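PDB 4CVU: beta-mannosidase from Trichoderma harzianum, which probably cleaves terminal beta-D-mannose residues from the non-reducing ends of beta-mannosides by hydrolysis. Local coordinates for residues R192-D197 with S424-P429; D451-D456 with N488-L493; W888-A893 with T932-W937. All coordinates share one frame; numbering follows the deposited sequence.

Interaction 1: R192-D197 with S424-P429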
loop_
_atom_site.group_PDB
_atom_site.type_symbol
_atom_site.label_atom_id
_atom_site.label_comp_id
_atom_site.label_asym_id
_atom_site.label_seq_id
_atom_site.Cartn_x
_atom_site.Cartn_y
_atom_site.Cartn_z
ATOM N N ARG A 192 -34.726 5.113 -5.029
ATOM C CA ARG A 192 -34.816 4.488 -3.722
ATOM C C ARG A 192 -33.641 3.520 -3.530
ATOM O O ARG A 192 -33.771 2.294 -3.666
ATOM C CB ARG A 192 -36.169 3.776 -3.582
ATOM C CG ARG A 192 -37.349 4.689 -3.755
ATOM C CD ARG A 192 -37.265 5.904 -2.882
ATOM N NE ARG A 192 -36.909 5.523 -1.515
ATOM C CZ ARG A 192 -36.166 6.241 -0.674
ATOM N NH1 ARG A 192 -35.662 7.425 -1.018
ATOM N NH2 ARG A 192 -35.932 5.780 0.552
ATOM N N LYS A 193 -32.494 4.131 -3.203
ATOM C CA LYS A 193 -31.200 3.476 -2.992
ATOM C C LYS A 193 -30.544 4.282 -1.887
ATOM O O LYS A 193 -30.798 5.508 -1.699
ATOM C CB LYS A 193 -30.341 3.465 -4.291
ATOM C CG LYS A 193 -28.946 2.810 -4.185
ATOM C CD LYS A 193 -28.344 2.505 -5.557
ATOM C CE LYS A 193 -26.880 2.011 -5.533
ATOM N NZ LYS A 193 -26.545 1.219 -4.321
ATOM N N GLU A 194 -29.716 3.592 -1.133
ATOM C CA GLU A 194 -29.011 4.136 0.025
ATOM C C GLU A 194 -28.307 5.368 -0.469
ATOM O O GLU A 194 -27.511 5.347 -1.363
ATOM C CB GLU A 194 -28.051 3.054 0.574
ATOM C CG GLU A 194 -27.018 3.498 1.582
ATOM C CD GLU A 194 -26.215 2.354 2.223
ATOM O OE1 GLU A 194 -25.362 1.827 1.545
ATOM O OE2 GLU A 194 -26.409 2.011 3.369
ATOM N N GLN A 195 -28.665 6.506 0.110
ATOM C CA GLN A 195 -28.223 7.736 -0.411
ATOM C C GLN A 195 -26.724 7.970 -0.351
ATOM O O GLN A 195 -26.205 8.594 -1.233
ATOM C CB GLN A 195 -29.019 8.897 0.206
ATOM C CG GLN A 195 -30.499 8.775 0.001
ATOM C CD GLN A 195 -31.024 9.254 -1.338
ATOM O OE1 GLN A 195 -31.373 10.429 -1.519
ATOM N NE2 GLN A 195 -31.154 8.326 -2.290
ATOM N N ASN A 196 -26.040 7.489 0.674
ATOM C CA ASN A 196 -24.646 7.660 0.799
ATOM C C ASN A 196 -23.831 6.910 -0.232
ATOM O O ASN A 196 -22.688 7.171 -0.377
ATOM C CB ASN A 196 -24.120 7.424 2.189
ATOM C CG ASN A 196 -24.227 6.014 2.620
ATOM O OD1 ASN A 196 -25.237 5.566 3.085
ATOM N ND2 ASN A 196 -23.147 5.278 2.404
ATOM N N ASP A 197 -24.478 6.049 -0.980
ATOM C CA ASP A 197 -23.826 5.299 -2.062
ATOM C C ASP A 197 -23.347 6.190 -3.212
ATOM O O ASP A 197 -22.535 5.777 -4.011
ATOM C CB ASP A 197 -24.800 4.275 -2.587
ATOM C CG ASP A 197 -25.031 3.151 -1.670
ATOM O OD1 ASP A 197 -24.536 3.166 -0.536
ATOM O OD2 ASP A 197 -25.699 2.199 -2.101
ATOM N N SER A 424 -29.342 8.743 5.256
ATOM C CA SER A 424 -29.586 7.470 4.611
ATOM C C SER A 424 -28.315 6.815 4.160
ATOM O O SER A 424 -27.593 7.331 3.287
ATOM C CB SER A 424 -30.537 7.593 3.402
ATOM O OG SER A 424 -30.529 6.407 2.568
ATOM N N GLY A 425 -27.987 5.840 4.995
ATOM C CA GLY A 425 -27.634 4.466 4.655
ATOM C C GLY A 425 -28.924 3.681 4.440
ATOM O O GLY A 425 -29.599 3.849 3.402
ATOM N N THR A 426 -29.274 2.825 5.387
ATOM C CA THR A 426 -30.320 1.868 5.105
ATOM C C THR A 426 -31.122 1.355 6.281
ATOM O O THR A 426 -30.723 1.570 7.423
ATOM C CB THR A 426 -29.672 0.663 4.401
ATOM O OG1 THR A 426 -30.674 -0.068 3.677
ATOM C CG2 THR A 426 -29.009 -0.235 5.365
ATOM N N TYR A 427 -32.210 0.611 5.987
ATOM C CA TYR A 427 -32.937 -0.163 7.007
ATOM C C TYR A 427 -32.096 -1.363 7.384
ATOM O O TYR A 427 -31.757 -2.169 6.533
ATOM C CB TYR A 427 -34.360 -0.619 6.545
ATOM C CG TYR A 427 -35.197 0.505 5.996
ATOM C CD1 TYR A 427 -35.892 1.356 6.842
ATOM C CD2 TYR A 427 -35.226 0.767 4.631
ATOM C CE1 TYR A 427 -36.633 2.413 6.338
ATOM C CE2 TYR A 427 -35.971 1.809 4.116
ATOM C CZ TYR A 427 -36.647 2.645 4.976
ATOM O OH TYR A 427 -37.347 3.701 4.435
ATOM N N LEU A 428 -31.761 -1.484 8.673
ATOM C CA LEU A 428 -30.875 -2.544 9.105
ATOM C C LEU A 428 -31.530 -3.896 8.987
ATOM O O LEU A 428 -32.740 -4.072 9.245
ATOM C CB LEU A 428 -30.385 -2.342 10.553
ATOM C CG LEU A 428 -29.631 -1.044 10.869
ATOM C CD1 LEU A 428 -29.189 -1.059 12.314
ATOM C CD2 LEU A 428 -28.427 -0.829 9.955
ATOM N N PRO A 429 -30.737 -4.887 8.611
ATOM C CA PRO A 429 -31.265 -6.249 8.594
ATOM C C PRO A 429 -31.636 -6.739 9.992
ATOM O O PRO A 429 -31.081 -6.250 10.978
ATOM C CB PRO A 429 -30.084 -7.065 8.030
ATOM C CG PRO A 429 -29.255 -6.088 7.287
ATOM C CD PRO A 429 -29.410 -4.775 7.996
#

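Interaction 2: D451-D456 with N488-L493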
loop_
_atom_site.group_PDB
_atom_site.type_symbol
_atom_site.label_atom_id
_atom_site.label_comp_id
_atom_site.label_asym_id
_atom_site.label_seq_id
_atom_site.Cartn_x
_atom_site.Cartn_y
_atom_site.Cartn_z
ATOM N N ASP A 451 -31.139 14.989 3.599
ATOM C CA ASP A 451 -30.390 16.151 3.188
ATOM C C ASP A 451 -30.672 16.584 1.737
ATOM O O ASP A 451 -29.798 17.077 1.028
ATOM C CB ASP A 451 -28.897 15.877 3.387
ATOM C CG ASP A 451 -28.068 17.147 3.409
ATOM O OD1 ASP A 451 -28.617 18.248 3.692
ATOM O OD2 ASP A 451 -26.845 17.047 3.122
ATOM N N THR A 452 -31.902 16.377 1.315
ATOM C CA THR A 452 -32.400 16.921 0.069
ATOM C C THR A 452 -33.907 16.773 0.123
ATOM O O THR A 452 -34.446 16.150 1.053
ATOM C CB THR A 452 -31.811 16.198 -1.156
ATOM O OG1 THR A 452 -32.078 16.954 -2.357
ATOM C CG2 THR A 452 -32.336 14.776 -1.255
ATOM N N LEU A 453 -34.582 17.376 -0.857
ATOM C CA LEU A 453 -36.031 17.252 -0.985
ATOM C C LEU A 453 -36.314 16.235 -2.059
ATOM O O LEU A 453 -35.474 16.010 -2.908
ATOM C CB LEU A 453 -36.685 18.607 -1.290
ATOM C CG LEU A 453 -36.542 19.661 -0.182
ATOM C CD1 LEU A 453 -37.327 20.923 -0.523
ATOM C CD2 LEU A 453 -36.983 19.150 1.180
ATOM N N TYR A 454 -37.499 15.620 -2.001
ATOM C CA TYR A 454 -37.786 14.432 -2.779
ATOM C C TYR A 454 -39.047 14.584 -3.646
ATOM O O TYR A 454 -39.893 15.476 -3.390
ATOM C CB TYR A 454 -37.936 13.225 -1.838
ATOM C CG TYR A 454 -36.613 12.770 -1.271
ATOM C CD1 TYR A 454 -36.086 13.357 -0.141
ATOM C CD2 TYR A 454 -35.880 11.786 -1.908
ATOM C CE1 TYR A 454 -34.865 12.970 0.353
ATOM C CE2 TYR A 454 -34.656 11.381 -1.434
ATOM C CZ TYR A 454 -34.152 11.955 -0.289
ATOM O OH TYR A 454 -32.894 11.592 0.164
ATOM N N PRO A 455 -39.167 13.717 -4.664
ATOM C CA PRO A 455 -40.399 13.676 -5.484
ATOM C C PRO A 455 -41.615 13.259 -4.672
ATOM O O PRO A 455 -41.488 12.639 -3.612
ATOM C CB PRO A 455 -40.090 12.612 -6.547
ATOM C CG PRO A 455 -38.617 12.467 -6.549
ATOM C CD PRO A 455 -38.192 12.717 -5.136
ATOM N N ASP A 456 -42.789 13.620 -5.174
ATOM C CA ASP A 456 -44.053 13.198 -4.567
ATOM C C ASP A 456 -45.118 12.902 -5.641
ATOM O O ASP A 456 -46.313 13.064 -5.391
ATOM C CB ASP A 456 -44.572 14.250 -3.586
ATOM C CG ASP A 456 -45.684 13.723 -2.701
ATOM O OD1 ASP A 456 -45.619 12.533 -2.297
ATOM O OD2 ASP A 456 -46.632 14.493 -2.392
ATOM N N ASN A 488 -33.666 12.685 7.476
ATOM C CA ASN A 488 -32.630 13.516 8.058
ATOM C C ASN A 488 -32.644 14.934 7.509
ATOM O O ASN A 488 -32.618 15.150 6.337
ATOM C CB ASN A 488 -31.284 12.801 7.864
ATOM C CG ASN A 488 -30.097 13.676 8.171
ATOM O OD1 ASN A 488 -29.908 14.089 9.296
ATOM N ND2 ASN A 488 -29.317 14.004 7.149
ATOM N N GLU A 489 -32.653 15.897 8.429
ATOM C CA GLU A 489 -32.482 17.341 8.143
ATOM C C GLU A 489 -33.469 18.079 7.209
ATOM O O GLU A 489 -33.046 18.779 6.302
ATOM C CB GLU A 489 -31.048 17.613 7.682
ATOM C CG GLU A 489 -30.158 18.129 8.814
ATOM C CD GLU A 489 -28.754 17.559 8.785
ATOM O OE1 GLU A 489 -28.315 17.107 7.693
ATOM O OE2 GLU A 489 -28.077 17.591 9.871
ATOM N N PHE A 490 -34.764 17.935 7.448
ATOM C CA PHE A 490 -35.741 18.571 6.650
ATOM C C PHE A 490 -36.092 19.951 7.202
ATOM O O PHE A 490 -35.701 20.916 6.648
ATOM C CB PHE A 490 -36.981 17.691 6.578
ATOM C CG PHE A 490 -36.851 16.617 5.579
ATOM C CD1 PHE A 490 -36.118 15.492 5.851
ATOM C CD2 PHE A 490 -37.359 16.780 4.328
ATOM C CE1 PHE A 490 -35.949 14.533 4.887
ATOM C CE2 PHE A 490 -37.205 15.826 3.350
ATOM C CZ PHE A 490 -36.501 14.687 3.634
ATOM N N GLU A 491 -36.780 20.002 8.322
ATOM C CA GLU A 491 -37.329 21.246 8.839
ATOM C C GLU A 491 -36.278 22.213 9.403
ATOM O O GLU A 491 -36.513 23.436 9.519
ATOM C CB GLU A 491 -38.349 20.926 9.929
ATOM C CG GLU A 491 -39.730 20.435 9.407
ATOM C CD GLU A 491 -40.731 20.151 10.532
ATOM O OE1 GLU A 491 -40.798 20.968 11.468
ATOM O OE2 GLU A 491 -41.453 19.125 10.492
ATOM N N ASN A 492 -35.144 21.661 9.829
ATOM C CA ASN A 492 -34.074 22.488 10.386
ATOM C C ASN A 492 -33.055 22.974 9.346
ATOM O O ASN A 492 -32.273 23.897 9.640
ATOM C CB ASN A 492 -33.385 21.760 11.531
ATOM C CG ASN A 492 -32.541 20.595 11.068
ATOM O OD1 ASN A 492 -32.948 19.805 10.238
ATOM N ND2 ASN A 492 -31.347 20.468 11.647
ATOM N N LEU A 493 -33.053 22.364 8.154
ATOM C CA LEU A 493 -32.044 22.670 7.123
ATOM C C LEU A 493 -32.619 22.800 5.691
ATOM O O LEU A 493 -32.657 23.889 5.122
ATOM C CB LEU A 493 -30.926 21.618 7.153
ATOM C CG LEU A 493 -29.722 21.844 6.227
ATOM C CD1 LEU A 493 -29.005 23.127 6.601
ATOM C CD2 LEU A 493 -28.760 20.679 6.275
#

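Interaction 3: W888-A893 with T932-W937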
loop_
_atom_site.group_PDB
_atom_site.type_symbol
_atom_site.label_atom_id
_atom_site.label_comp_id
_atom_site.label_asym_id
_atom_site.label_seq_id
_atom_site.Cartn_x
_atom_site.Cartn_y
_atom_site.Cartn_z
ATOM N N TRP A 888 -1.235 7.747 26.857
ATOM C CA TRP A 888 -1.908 7.160 25.726
ATOM C C TRP A 888 -1.208 5.888 25.361
ATOM O O TRP A 888 -0.051 5.954 25.003
ATOM C CB TRP A 888 -1.867 8.124 24.514
ATOM C CG TRP A 888 -2.547 7.576 23.292
ATOM C CD1 TRP A 888 -1.941 7.122 22.141
ATOM C CD2 TRP A 888 -3.954 7.359 23.122
ATOM N NE1 TRP A 888 -2.907 6.673 21.243
ATOM C CE2 TRP A 888 -4.144 6.793 21.829
ATOM C CE3 TRP A 888 -5.072 7.617 23.910
ATOM C CZ2 TRP A 888 -5.385 6.472 21.342
ATOM C CZ3 TRP A 888 -6.325 7.285 23.415
ATOM C CH2 TRP A 888 -6.477 6.720 22.157
ATOM N N LEU A 889 -1.943 4.788 25.422
ATOM C CA LEU A 889 -1.482 3.471 25.004
ATOM C C LEU A 889 -1.953 3.239 23.615
ATOM O O LEU A 889 -3.093 3.565 23.292
ATOM C CB LEU A 889 -2.079 2.429 25.923
ATOM C CG LEU A 889 -1.648 2.559 27.402
ATOM C CD1 LEU A 889 -2.716 1.981 28.298
ATOM C CD2 LEU A 889 -0.351 1.856 27.630
ATOM N N THR A 890 -1.096 2.639 22.781
ATOM C CA THR A 890 -1.405 2.397 21.429
ATOM C C THR A 890 -1.173 0.915 21.244
ATOM O O THR A 890 -0.062 0.505 21.454
ATOM C CB THR A 890 -0.437 3.152 20.457
ATOM O OG1 THR A 890 -0.499 4.559 20.693
ATOM C CG2 THR A 890 -0.834 2.852 19.007
ATOM N N HIS A 891 -2.220 0.151 20.909
ATOM C CA HIS A 891 -2.069 -1.276 20.521
ATOM C C HIS A 891 -1.623 -1.386 19.058
ATOM O O HIS A 891 -1.917 -0.518 18.258
ATOM C CB HIS A 891 -3.382 -2.028 20.796
ATOM C CG HIS A 891 -4.481 -1.747 19.823
ATOM N ND1 HIS A 891 -4.604 -2.435 18.636
ATOM C CD2 HIS A 891 -5.527 -0.894 19.877
ATOM C CE1 HIS A 891 -5.673 -2.007 17.993
ATOM N NE2 HIS A 891 -6.241 -1.062 18.725
ATOM N N PRO A 892 -0.900 -2.465 18.698
ATOM C CA PRO A 892 -0.400 -2.575 17.353
ATOM C C PRO A 892 -1.461 -3.011 16.356
ATOM O O PRO A 892 -2.584 -3.350 16.732
ATOM C CB PRO A 892 0.661 -3.681 17.472
ATOM C CG PRO A 892 0.116 -4.570 18.518
ATOM C CD PRO A 892 -0.484 -3.602 19.523
ATOM N N ALA A 893 -1.056 -3.014 15.103
ATOM C CA ALA A 893 -1.855 -3.480 13.981
ATOM C C ALA A 893 -2.434 -4.886 14.092
ATOM O O ALA A 893 -3.525 -5.136 13.614
ATOM C CB ALA A 893 -1.052 -3.379 12.661
ATOM N N THR A 932 2.713 0.416 23.085
ATOM C CA THR A 932 3.588 1.509 23.462
ATOM C C THR A 932 2.756 2.482 24.290
ATOM O O THR A 932 1.527 2.379 24.281
ATOM C CB THR A 932 4.128 2.313 22.237
ATOM O OG1 THR A 932 3.021 2.985 21.580
ATOM C CG2 THR A 932 4.839 1.400 21.219
ATOM N N VAL A 933 3.432 3.332 25.052
ATOM C CA VAL A 933 2.762 4.401 25.841
ATOM C C VAL A 933 3.407 5.751 25.559
ATOM O O VAL A 933 4.587 5.832 25.264
ATOM C CB VAL A 933 2.737 4.063 27.360
ATOM C CG1 VAL A 933 4.127 4.015 27.978
ATOM C CG2 VAL A 933 1.865 5.073 28.153
ATOM N N GLU A 934 2.645 6.850 25.682
ATOM C CA GLU A 934 3.213 8.136 25.391
ATOM C C GLU A 934 2.341 9.107 26.116
ATOM O O GLU A 934 1.362 8.689 26.720
ATOM C CB GLU A 934 3.144 8.451 23.888
ATOM C CG GLU A 934 1.738 8.807 23.397
ATOM C CD GLU A 934 1.662 8.855 21.891
ATOM O OE1 GLU A 934 1.915 7.790 21.218
ATOM O OE2 GLU A 934 1.384 9.961 21.355
ATOM N N SER A 935 2.733 10.379 26.051
ATOM C CA SER A 935 1.940 11.481 26.655
ATOM C C SER A 935 2.039 12.765 25.843
ATOM O O SER A 935 2.734 12.879 24.847
ATOM C CB SER A 935 2.403 11.711 28.106
ATOM O OG SER A 935 3.680 12.380 28.206
ATOM N N LEU A 936 1.393 13.809 26.327
ATOM C CA LEU A 936 1.480 15.069 25.663
ATOM C C LEU A 936 2.908 15.491 25.402
ATOM O O LEU A 936 3.215 16.094 24.343
ATOM C CB LEU A 936 0.810 16.111 26.576
ATOM C CG LEU A 936 0.471 17.439 25.948
ATOM C CD1 LEU A 936 -0.692 17.357 24.962
ATOM C CD2 LEU A 936 0.130 18.406 27.086
ATOM N N TRP A 937 3.787 15.240 26.375
ATOM C CA TRP A 937 5.206 15.587 26.251
ATOM C C TRP A 937 5.797 15.107 24.944
ATOM O O TRP A 937 6.611 15.780 24.322
ATOM C CB TRP A 937 5.992 14.992 27.445
ATOM C CG TRP A 937 7.473 14.944 27.255
ATOM C CD1 TRP A 937 8.229 13.848 26.895
ATOM C CD2 TRP A 937 8.374 16.036 27.374
ATOM N NE1 TRP A 937 9.531 14.204 26.791
ATOM C CE2 TRP A 937 9.660 15.540 27.073
ATOM C CE3 TRP A 937 8.219 17.388 27.696
ATOM C CZ2 TRP A 937 10.807 16.348 27.095
ATOM C CZ3 TRP A 937 9.355 18.206 27.717
ATOM C CH2 TRP A 937 10.644 17.677 27.419
HETATM O O HOH W 1 1.530 4.992 22.378
#

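Interaction 1: R192-D197 with S424-P429
Ser424 and Gly425, in the loop that follows strand 418-421 of the (beta/alpha)8 barrel, meet Glu194, Gln195 and Asn196 in a long loop of the galactose-binding-like domain, so this is a joint between two domains of the family 2 fold. A cis peptide bond precedes Ser424, and its hydroxyl OG lies anti to the backbone N (chi1 166°), where it receives Gln195 N at 3.1 Å in an almost perfectly straight bond of 178°. The same OG is also hydrogen-bonded to the Gln448 side chain. One residue on, Asn196 N donates to Ser424 O at 3.0 Å, so the start of the short 3-10 turn 195-197 is held by two successive amide hydrogens pointing at one serine. The aliphatic part of Gln195 lies over that serine, CG being 3.6 Å from Ser424 CB, before the chain bends at chi2 and carries the amide away from it. Its OE1 probably accepts from Tyr454 OH.

Glu194 is extended beyond CG, and its CG and OE2 lie against Gly425, with OE2 3.0 Å from Gly425 CA; a beta-carbon on Gly425 would press against the carboxylate. OE2 also accepts a hydrogen bond from Trp396 NE1. An alanine in place of Glu194 would probably leave Trp396 NE1 without its carboxylate acceptor and open a gap beside Gly425. The backbone shares in the approach: Glu194 CA makes a CA-H...O contact with Gly425 O at 3.4 Å.

Within the loop, Lys193 forms a salt bridge to Asp197 and another to Asp113. Gln195 NE2 closes back on its own chain, donating nearly in its amide plane to Lys193 O at 2.9 Å.

Interaction 2: D451-D456 with N488-L493
Tyr454 and Phe490 cross at about a right angle and meet rim to rim: Phe490 CZ lies at the edge of the tyrosine ring, 4.0 Å from Tyr454 CD1, and that CD1 in turn sits at the edge of the phenylalanine. Phe490 has CG anti to its carbonyl carbon (chi1 -81°), which starts the ring toward the 451-456 loop. There Thr452 O stands obliquely to the ring, 3.6 Å from Phe490 CE2. Leu453 runs antiparallel to the phenylalanine side chain, its CD2 4.0 Å from Phe490 CD2. The outer end of Tyr454 is polar, its OH hydrogen-bonded to Ser450 N and probably to Gln195 OE1.

Next to this apolar patch, the side chains of Asp451 and Glu489 lie next to each other, heading in a common direction. Their carboxylate planes are turned 73° apart, and Asp451 OD1 comes to 4.2 Å from Glu489 OE1. Leu493 reaches the same oxygen, CD2 lying 3.5 Å from Asp451 OD1. The two backbones are tied by Asp451 N, which donates to Asn488 O at 3.1 Å and 164°. Asn488 ND2 makes a weak bond of 3.3 Å to Glu489 OE1 and a further one to Ser450 OG, while its OD1 accepts from Arg420, so the amide is fixed at both ends. Asn488 and Glu489 form the Asn-Glu pair after a barrel strand, consistent with the place where family 2 enzymes carry their acid/base.

Both segments follow neighbouring parallel strands of the barrel, 442-446 and 481-485. Glu489 is the N-cap residue of helix 490-501, the 451-456 loop leads on to helix 458-475, and Leu453 packs on Met494, Leu495 and Ala498 of helix 490-501 and on Val509 of helix 506-528.

Interaction 3: W888-A893 with T932-W937
Trp888 and Glu934 form an antiparallel hydrogen-bonded pair: Trp888 N gives to Glu934 O at 2.8 Å, and Glu934 N returns to Trp888 O at 2.9 Å. Two residues along, Thr890 N donates to Thr932 O at 3.0 Å and Thr932 N to Thr890 O at 3.2 Å. Between these pairs Leu889 and Val933 face each other as a non-hydrogen-bonded pair, and Leu889 N turns instead to Asn902 OD1.

The side chains of Thr890, Thr932 and Glu934, with Trp888 O, surround one water, which makes four hydrogen bonds. It accepts from Thr890 OG1 at 2.7 Å and from Thr932 OG1 at 2.6 Å, then donates to Trp888 O at 3.2 Å and to Glu934 OE1 at 3.1 Å. Thr932 points OG1 there from between its backbone N and carbonyl carbon (chi1 66°). Trp888 O is thus gripped twice, by an amide and by the water. The carboxylate of Glu934 stands at the edge of the indole, and on this side both residues meet His673 of helix 664-692.

On the other face Leu889 and Val933 pack on Leu866 of strand 864-869, in the opposing sheet, the packing of two sheets that makes the beta sandwich of an Ig-like fold.

Interactions 1 and 2 belong to one continuous region of the enzyme, their centres 15 Å apart. Gln195 OE1 lies 2.5 Å from Tyr454 OH, a probable hydrogen bond that joins the galactose-binding-like domain to the barrel loop of interaction 2, and Arg192 packs on the same tyrosine ring. Both contacts use loops after parallel barrel strands, the end at which (beta/alpha)8 glycosidases hold their active site, so they probably border the substrate pocket. Interaction 3 is remote, in the C-terminal Ig-like domain: its centre is 37 Å from that of interaction 1 and 43 Å from that of interaction 2, across the centre of the chain from the latter.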